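Local atomic coordinates of carboxypeptidase A (Helicoverpa armigera, PDB entry 1JQG), a protein that probably cleaves the C-terminal residue from peptides as a zinc metallocarboxypeptidase, and is made as a proenzyme with an N-terminal activation peptide. Residues A[43-52]-A[62-73]. Sequence-based numbering, arbitrary orientation.
Sequences FENDLMLDVW and KVLVPKFKREIF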
ATOM      1  N   PHE A  43      23.291  -6.823  -2.606  1.00 33.40           N
ATOM      2  CA  PHE A  43      23.880  -6.982  -1.282  1.00 35.99           C
ATOM      3  C   PHE A  43      22.797  -7.000  -0.196  1.00 36.17           C
ATOM      4  O   PHE A  43      22.750  -7.870   0.655  1.00 37.22           O
ATOM      5  CB  PHE A  43      24.860  -5.859  -0.988  1.00 30.59           C
ATOM      6  CG  PHE A  43      25.462  -5.907   0.391  1.00 34.16           C
ATOM      7  CD1 PHE A  43      26.296  -6.942   0.765  1.00 34.22           C
ATOM      8  CD2 PHE A  43      25.218  -4.896   1.299  1.00 35.10           C
ATOM      9  CE1 PHE A  43      26.863  -7.007   2.027  1.00 34.89           C
ATOM     10  CE2 PHE A  43      25.785  -4.933   2.566  1.00 43.00           C
ATOM     11  CZ  PHE A  43      26.600  -5.990   2.926  1.00 44.15           C
ATOM     12  N   GLU A  44      21.883  -6.048  -0.277  1.00 35.24           N
ATOM     13  CA  GLU A  44      20.754  -5.951   0.627  1.00 37.50           C
ATOM     14  C   GLU A  44      19.945  -7.249   0.603  1.00 35.01           C
ATOM     15  O   GLU A  44      19.442  -7.661   1.647  1.00 30.82           O
ATOM     16  CB  GLU A  44      19.889  -4.713   0.253  1.00 32.52           C
ATOM     17  CG  GLU A  44      20.609  -3.383   0.490  1.00 32.02           C
ATOM     18  CD  GLU A  44      19.859  -2.201  -0.096  1.00 29.66           C
ATOM     19  OE1 GLU A  44      19.264  -2.296  -1.187  1.00 31.41           O
ATOM     20  OE2 GLU A  44      19.830  -1.114   0.527  1.00 30.16           O
ATOM     21  N   ASN A  45      19.796  -7.846  -0.583  1.00 36.34           N
ATOM     22  CA  ASN A  45      19.010  -9.046  -0.758  1.00 39.66           C
ATOM     23  C   ASN A  45      19.653 -10.286  -0.156  1.00 39.89           C
ATOM     24  O   ASN A  45      19.003 -11.023   0.595  1.00 40.22           O
ATOM     25  CB  ASN A  45      18.707  -9.279  -2.238  1.00 45.95           C
ATOM     26  CG  ASN A  45      17.579  -8.408  -2.744  1.00 54.86           C
ATOM     27  OD1 ASN A  45      17.620  -7.173  -2.710  1.00 63.52           O
ATOM     28  ND2 ASN A  45      16.496  -9.003  -3.234  1.00 57.26           N
ATOM     29  N   ASP A  46      20.948 -10.446  -0.377  1.00 38.53           N
ATOM     30  CA  ASP A  46      21.694 -11.596   0.139  1.00 38.90           C
ATOM     31  C   ASP A  46      21.852 -11.518   1.653  1.00 39.04           C
ATOM     32  O   ASP A  46      22.006 -12.507   2.371  1.00 41.90           O
ATOM     33  CB  ASP A  46      23.092 -11.665  -0.489  1.00 43.58           C
ATOM     34  CG  ASP A  46      23.043 -11.798  -2.000  1.00 47.16           C
ATOM     35  OD1 ASP A  46      23.855 -11.124  -2.658  1.00 50.79           O
ATOM     36  OD2 ASP A  46      22.202 -12.565  -2.520  1.00 56.85           O
ATOM     37  N   LEU A  47      21.807 -10.299   2.202  1.00 34.79           N
ATOM     38  CA  LEU A  47      21.883 -10.087   3.636  1.00 32.05           C
ATOM     39  C   LEU A  47      20.484 -10.084   4.229  1.00 28.75           C
ATOM     40  O   LEU A  47      20.301 -10.035   5.421  1.00 27.54           O
ATOM     41  CB  LEU A  47      22.592  -8.790   3.984  1.00 28.36           C
ATOM     42  CG  LEU A  47      23.426  -8.777   5.273  1.00 39.14           C
ATOM     43  CD1 LEU A  47      24.425  -9.930   5.262  1.00 29.12           C
ATOM     44  CD2 LEU A  47      24.232  -7.489   5.505  1.00 31.04           C
ATOM     45  N   MET A  48      19.486 -10.185   3.387  1.00 31.54           N
ATOM     46  CA  MET A  48      18.068 -10.145   3.736  1.00 34.96           C
ATOM     47  C   MET A  48      17.664  -8.968   4.614  1.00 32.10           C
ATOM     48  O   MET A  48      17.109  -9.123   5.705  1.00 33.51           O
ATOM     49  CB  MET A  48      17.615 -11.475   4.346  1.00 38.38           C
ATOM     50  CG  MET A  48      17.780 -12.684   3.429  1.00 37.14           C
ATOM     51  SD  MET A  48      17.554 -14.281   4.206  1.00 38.08           S
ATOM     52  CE  MET A  48      18.952 -14.484   5.259  1.00 35.26           C
ATOM     53  N   LEU A  49      18.011  -7.767   4.182  1.00 29.48           N
ATOM     54  CA  LEU A  49      17.695  -6.543   4.907  1.00 31.15           C
ATOM     55  C   LEU A  49      16.311  -6.004   4.539  1.00 28.29           C
ATOM     56  O   LEU A  49      15.782  -6.297   3.479  1.00 27.42           O
ATOM     57  CB  LEU A  49      18.743  -5.440   4.643  1.00 27.07           C
ATOM     58  CG  LEU A  49      20.200  -5.877   4.906  1.00 36.92           C
ATOM     59  CD1 LEU A  49      21.186  -4.859   4.341  1.00 19.66           C
ATOM     60  CD2 LEU A  49      20.367  -6.093   6.413  1.00 31.28           C
ATOM     61  N   ASP A  50      15.759  -5.190   5.418  1.00 28.36           N
ATOM     62  CA  ASP A  50      14.478  -4.535   5.182  1.00 28.23           C
ATOM     63  C   ASP A  50      14.708  -3.222   4.420  1.00 27.80           C
ATOM     64  O   ASP A  50      15.054  -2.192   5.015  1.00 29.89           O
ATOM     65  CB  ASP A  50      13.787  -4.281   6.528  1.00 22.80           C
ATOM     66  CG  ASP A  50      12.378  -3.753   6.384  1.00 26.89           C
ATOM     67  OD1 ASP A  50      11.884  -3.710   5.240  1.00 28.82           O
ATOM     68  OD2 ASP A  50      11.745  -3.357   7.383  1.00 35.50           O
ATOM     69  N   VAL A  51      14.521  -3.267   3.116  1.00 25.09           N
ATOM     70  CA  VAL A  51      14.632  -2.106   2.248  1.00 23.67           C
ATOM     71  C   VAL A  51      13.355  -1.288   2.194  1.00 21.47           C
ATOM     72  O   VAL A  51      12.348  -1.698   1.582  1.00 26.92           O
ATOM     73  CB  VAL A  51      14.987  -2.546   0.809  1.00 24.95           C
ATOM     74  CG1 VAL A  51      15.140  -1.328  -0.100  1.00 24.06           C
ATOM     75  CG2 VAL A  51      16.257  -3.379   0.846  1.00 27.63           C
ATOM     76  N   TRP A  52      13.328  -0.189   2.908  1.00 21.64           N
ATOM     77  CA  TRP A  52      12.169   0.721   2.915  1.00 25.41           C
ATOM     78  C   TRP A  52      12.023   1.452   1.582  1.00 28.37           C
ATOM     79  O   TRP A  52      10.921   1.576   1.090  1.00 31.85           O
ATOM     80  CB  TRP A  52      12.346   1.751   4.044  1.00 20.15           C
ATOM     81  CG  TRP A  52      12.232   1.174   5.413  1.00 24.06           C
ATOM     82  CD1 TRP A  52      12.045  -0.150   5.741  1.00 26.25           C
ATOM     83  CD2 TRP A  52      12.319   1.867   6.666  1.00 19.07           C
ATOM     84  NE1 TRP A  52      11.999  -0.307   7.101  1.00 21.92           N
ATOM     85  CE2 TRP A  52      12.169   0.931   7.686  1.00 19.10           C
ATOM     86  CE3 TRP A  52      12.491   3.210   7.006  1.00 23.71           C
ATOM     87  CZ2 TRP A  52      12.178   1.284   9.040  1.00 19.30           C
ATOM     88  CZ3 TRP A  52      12.516   3.566   8.361  1.00 26.26           C
ATOM     89  CH2 TRP A  52      12.357   2.588   9.371  1.00 19.79           C
ATOM     90  N   LYS A  62      16.390   4.197   1.858  1.00 26.01           N
ATOM     91  CA  LYS A  62      16.475   3.881   3.272  1.00 27.52           C
ATOM     92  C   LYS A  62      16.365   2.374   3.526  1.00 28.15           C
ATOM     93  O   LYS A  62      15.575   1.682   2.890  1.00 27.67           O
ATOM     94  CB  LYS A  62      15.404   4.659   4.025  1.00 31.64           C
ATOM     95  CG  LYS A  62      15.676   6.143   4.094  1.00 37.33           C
ATOM     96  CD  LYS A  62      14.923   6.855   5.207  1.00 44.75           C
ATOM     97  CE  LYS A  62      15.110   8.365   5.071  1.00 54.25           C
ATOM     98  NZ  LYS A  62      14.150   9.208   5.830  1.00 58.54           N
ATOM     99  N   VAL A  63      17.212   1.888   4.453  1.00 26.48           N
ATOM    100  CA  VAL A  63      17.186   0.454   4.774  1.00 27.11           C
ATOM    101  C   VAL A  63      17.319   0.216   6.272  1.00 26.59           C
ATOM    102  O   VAL A  63      18.093   0.912   6.941  1.00 22.65           O
ATOM    103  CB  VAL A  63      18.292  -0.280   3.966  1.00 28.26           C
ATOM    104  CG1 VAL A  63      19.628   0.410   4.156  1.00 30.45           C
ATOM    105  CG2 VAL A  63      18.366  -1.776   4.211  1.00 20.89           C
ATOM    106  N   LEU A  64      16.498  -0.721   6.792  1.00 24.02           N
ATOM    107  CA  LEU A  64      16.578  -1.075   8.205  1.00 23.15           C
ATOM    108  C   LEU A  64      17.564  -2.213   8.451  1.00 21.08           C
ATOM    109  O   LEU A  64      17.416  -3.278   7.886  1.00 28.92           O
ATOM    110  CB  LEU A  64      15.181  -1.481   8.692  1.00 25.78           C
ATOM    111  CG  LEU A  64      15.050  -1.808  10.193  1.00 22.73           C
ATOM    112  CD1 LEU A  64      15.285  -0.514  10.950  1.00 17.65           C
ATOM    113  CD2 LEU A  64      13.685  -2.399  10.417  1.00 22.70           C
ATOM    114  N   VAL A  65      18.634  -1.966   9.168  1.00 23.87           N
ATOM    115  CA  VAL A  65      19.707  -2.927   9.389  1.00 26.31           C
ATOM    116  C   VAL A  65      19.804  -3.382  10.845  1.00 28.61           C
ATOM    117  O   VAL A  65      19.893  -2.598  11.797  1.00 27.97           O
ATOM    118  CB  VAL A  65      21.078  -2.337   8.994  1.00 25.04           C
ATOM    119  CG1 VAL A  65      22.202  -3.347   9.301  1.00 17.64           C
ATOM    120  CG2 VAL A  65      21.063  -1.767   7.567  1.00 18.40           C
ATOM    121  N   PRO A  66      19.711  -4.680  11.074  1.00 29.83           N
ATOM    122  CA  PRO A  66      19.827  -5.289  12.398  1.00 33.53           C
ATOM    123  C   PRO A  66      21.126  -4.964  13.106  1.00 36.51           C
ATOM    124  O   PRO A  66      22.178  -4.764  12.501  1.00 37.59           O
ATOM    125  CB  PRO A  66      19.700  -6.792  12.137  1.00 27.96           C
ATOM    126  CG  PRO A  66      18.922  -6.857  10.856  1.00 24.84           C
ATOM    127  CD  PRO A  66      19.468  -5.715  10.035  1.00 28.40           C
ATOM    128  N   LYS A  67      21.127  -5.020  14.438  1.00 42.14           N
ATOM    129  CA  LYS A  67      22.305  -4.715  15.242  1.00 46.09           C
ATOM    130  C   LYS A  67      23.490  -5.629  14.956  1.00 47.77           C
ATOM    131  O   LYS A  67      24.649  -5.198  14.883  1.00 47.91           O
ATOM    132  CB  LYS A  67      21.969  -4.810  16.716  1.00 55.51           C
ATOM    133  CG  LYS A  67      23.079  -4.430  17.690  1.00 56.60           C
ATOM    134  CD  LYS A  67      22.436  -4.354  19.086  1.00 65.11           C
ATOM    135  CE  LYS A  67      21.746  -5.658  19.463  1.00 66.12           C
ATOM    136  NZ  LYS A  67      20.781  -5.532  20.591  1.00 66.22           N
ATOM    137  N   PHE A  68      23.225  -6.910  14.722  1.00 46.78           N
ATOM    138  CA  PHE A  68      24.249  -7.896  14.457  1.00 44.75           C
ATOM    139  C   PHE A  68      24.713  -7.907  13.016  1.00 42.65           C
ATOM    140  O   PHE A  68      25.455  -8.806  12.612  1.00 44.09           O
ATOM    141  CB  PHE A  68      23.761  -9.296  14.870  1.00 49.34           C
ATOM    142  CG  PHE A  68      23.609  -9.457  16.361  1.00 53.58           C
ATOM    143  CD1 PHE A  68      22.359  -9.727  16.895  1.00 57.44           C
ATOM    144  CD2 PHE A  68      24.680  -9.328  17.226  1.00 52.25           C
ATOM    145  CE1 PHE A  68      22.188  -9.879  18.259  1.00 59.36           C
ATOM    146  CE2 PHE A  68      24.510  -9.478  18.585  1.00 56.73           C
ATOM    147  CZ  PHE A  68      23.265  -9.755  19.112  1.00 57.40           C
ATOM    148  N   LYS A  69      24.312  -6.927  12.223  1.00 40.83           N
ATOM    149  CA  LYS A  69      24.707  -6.830  10.827  1.00 38.18           C
ATOM    150  C   LYS A  69      25.180  -5.435  10.458  1.00 36.42           C
ATOM    151  O   LYS A  69      25.618  -5.206   9.343  1.00 37.02           O
ATOM    152  CB  LYS A  69      23.534  -7.202   9.908  1.00 39.81           C
ATOM    153  CG  LYS A  69      23.258  -8.695   9.814  1.00 28.67           C
ATOM    154  CD  LYS A  69      21.983  -8.932   9.026  1.00 29.30           C
ATOM    155  CE  LYS A  69      21.692 -10.397   8.813  1.00 29.26           C
ATOM    156  NZ  LYS A  69      20.432 -10.572   8.035  1.00 29.16           N
ATOM    157  N   ARG A  70      25.165  -4.518  11.410  1.00 37.65           N
ATOM    158  CA  ARG A  70      25.560  -3.136  11.209  1.00 38.91           C
ATOM    159  C   ARG A  70      27.005  -2.982  10.774  1.00 42.85           C
ATOM    160  O   ARG A  70      27.307  -2.172   9.894  1.00 40.02           O
ATOM    161  CB  ARG A  70      25.318  -2.267  12.439  1.00 40.00           C
ATOM    162  CG  ARG A  70      23.852  -2.098  12.818  1.00 29.85           C
ATOM    163  CD  ARG A  70      23.707  -1.173  14.003  1.00 32.66           C
ATOM    164  NE  ARG A  70      24.450   0.077  13.825  1.00 36.04           N
ATOM    165  CZ  ARG A  70      24.270   1.150  14.612  1.00 43.31           C
ATOM    166  NH1 ARG A  70      23.387   1.147  15.614  1.00 37.65           N
ATOM    167  NH2 ARG A  70      25.036   2.207  14.311  1.00 43.05           N
ATOM    168  N   GLU A  71      27.896  -3.759  11.390  1.00 48.34           N
ATOM    169  CA  GLU A  71      29.321  -3.710  11.080  1.00 49.24           C
ATOM    170  C   GLU A  71      29.631  -4.288   9.703  1.00 48.14           C
ATOM    171  O   GLU A  71      30.436  -3.728   8.948  1.00 46.59           O
ATOM    172  CB  GLU A  71      30.132  -4.443  12.155  1.00 57.03           C
ATOM    173  CG  GLU A  71      31.631  -4.194  12.106  1.00 63.59           C
ATOM    174  CD  GLU A  71      32.355  -4.680  13.352  1.00 74.65           C
ATOM    175  OE1 GLU A  71      32.633  -5.901  13.496  1.00 76.66           O
ATOM    176  OE2 GLU A  71      32.672  -3.849  14.246  1.00 73.22           O
ATOM    177  N   ILE A  72      29.013  -5.415   9.363  1.00 45.86           N
ATOM    178  CA  ILE A  72      29.206  -6.052   8.066  1.00 43.81           C
ATOM    179  C   ILE A  72      28.641  -5.191   6.934  1.00 42.93           C
ATOM    180  O   ILE A  72      29.201  -5.122   5.841  1.00 41.46           O
ATOM    181  CB  ILE A  72      28.521  -7.430   8.027  1.00 45.96           C
ATOM    182  CG1 ILE A  72      29.080  -8.367   9.112  1.00 49.89           C
ATOM    183  CG2 ILE A  72      28.674  -8.062   6.654  1.00 41.93           C
ATOM    184  CD1 ILE A  72      28.278  -9.666   9.190  1.00 52.37           C
ATOM    185  N   PHE A  73      27.496  -4.558   7.203  1.00 41.47           N
ATOM    186  CA  PHE A  73      26.769  -3.770   6.231  1.00 41.05           C
ATOM    187  C   PHE A  73      27.587  -2.561   5.779  1.00 40.38           C
ATOM    188  O   PHE A  73      27.770  -2.363   4.566  1.00 38.65           O
ATOM    189  CB  PHE A  73      25.410  -3.337   6.775  1.00 35.62           C
ATOM    190  CG  PHE A  73      24.704  -2.285   5.968  1.00 38.66           C
ATOM    191  CD1 PHE A  73      24.676  -0.954   6.344  1.00 36.13           C
ATOM    192  CD2 PHE A  73      24.048  -2.680   4.799  1.00 38.59           C
ATOM    193  CE1 PHE A  73      23.979  -0.036   5.565  1.00 42.59           C
ATOM    194  CE2 PHE A  73      23.369  -1.762   4.027  1.00 41.92           C
ATOM    195  CZ  PHE A  73      23.327  -0.439   4.414  1.00 39.38           C
TER
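Asp50 and Val51 run antiparallel to Val63 and Leu64, making the hairpin of strands 50-53 and 61-65 at one border of the activation domain's four-stranded sheet. Asp50 and Leu64 form the hydrogen-bonded pair, with Leu64 N 2.7 Å from Asp50 O at an N-H...O angle of 164°. Val51 and Val63 are the neighbouring non-hydrogen-bonded pair, and a weak bond from Trp52 N to Lys62 O follows. Helix 34-46 closes in a Schellman motif at Met48 and helix 70-80 begins just after its N-cap, Lys69; both lie against the sheet face that carries Val63.

There Leu49 is the wedge: its CD1 lies 3.6 Å from Phe73 CD2, CD2 leans on Pro66 CD, and CB meets Val63 CG2. Phe73, its CG trans to the backbone N (chi1 168°), lies with one face over Val65 CG2 and brings CD2 to the edge of the Phe43 ring, 3.6 Å from Phe43 CE2. Lys69 stretches out fully beyond CG, sliding past Leu47 so that NZ reaches Leu47 O at 2.7 Å, almost in line with the carbonyl bond (162°). A methionine in its place would probably leave Leu47 O without its charged donor.

On the other face Asp50 lies about 10 Å from the zinc ion (side chain to metal), consistent with an activation domain covering the active-site entrance, as in other procarboxypeptidases. Leu64 CB sits 3.7 Å from Trp52 NE1. Asp50 OD2 forms a salt bridge with Arg183 and also accepts a weak bond from Trp52 NE1, 3.1 Å away, while Leu64 CD2 touches that same OD2.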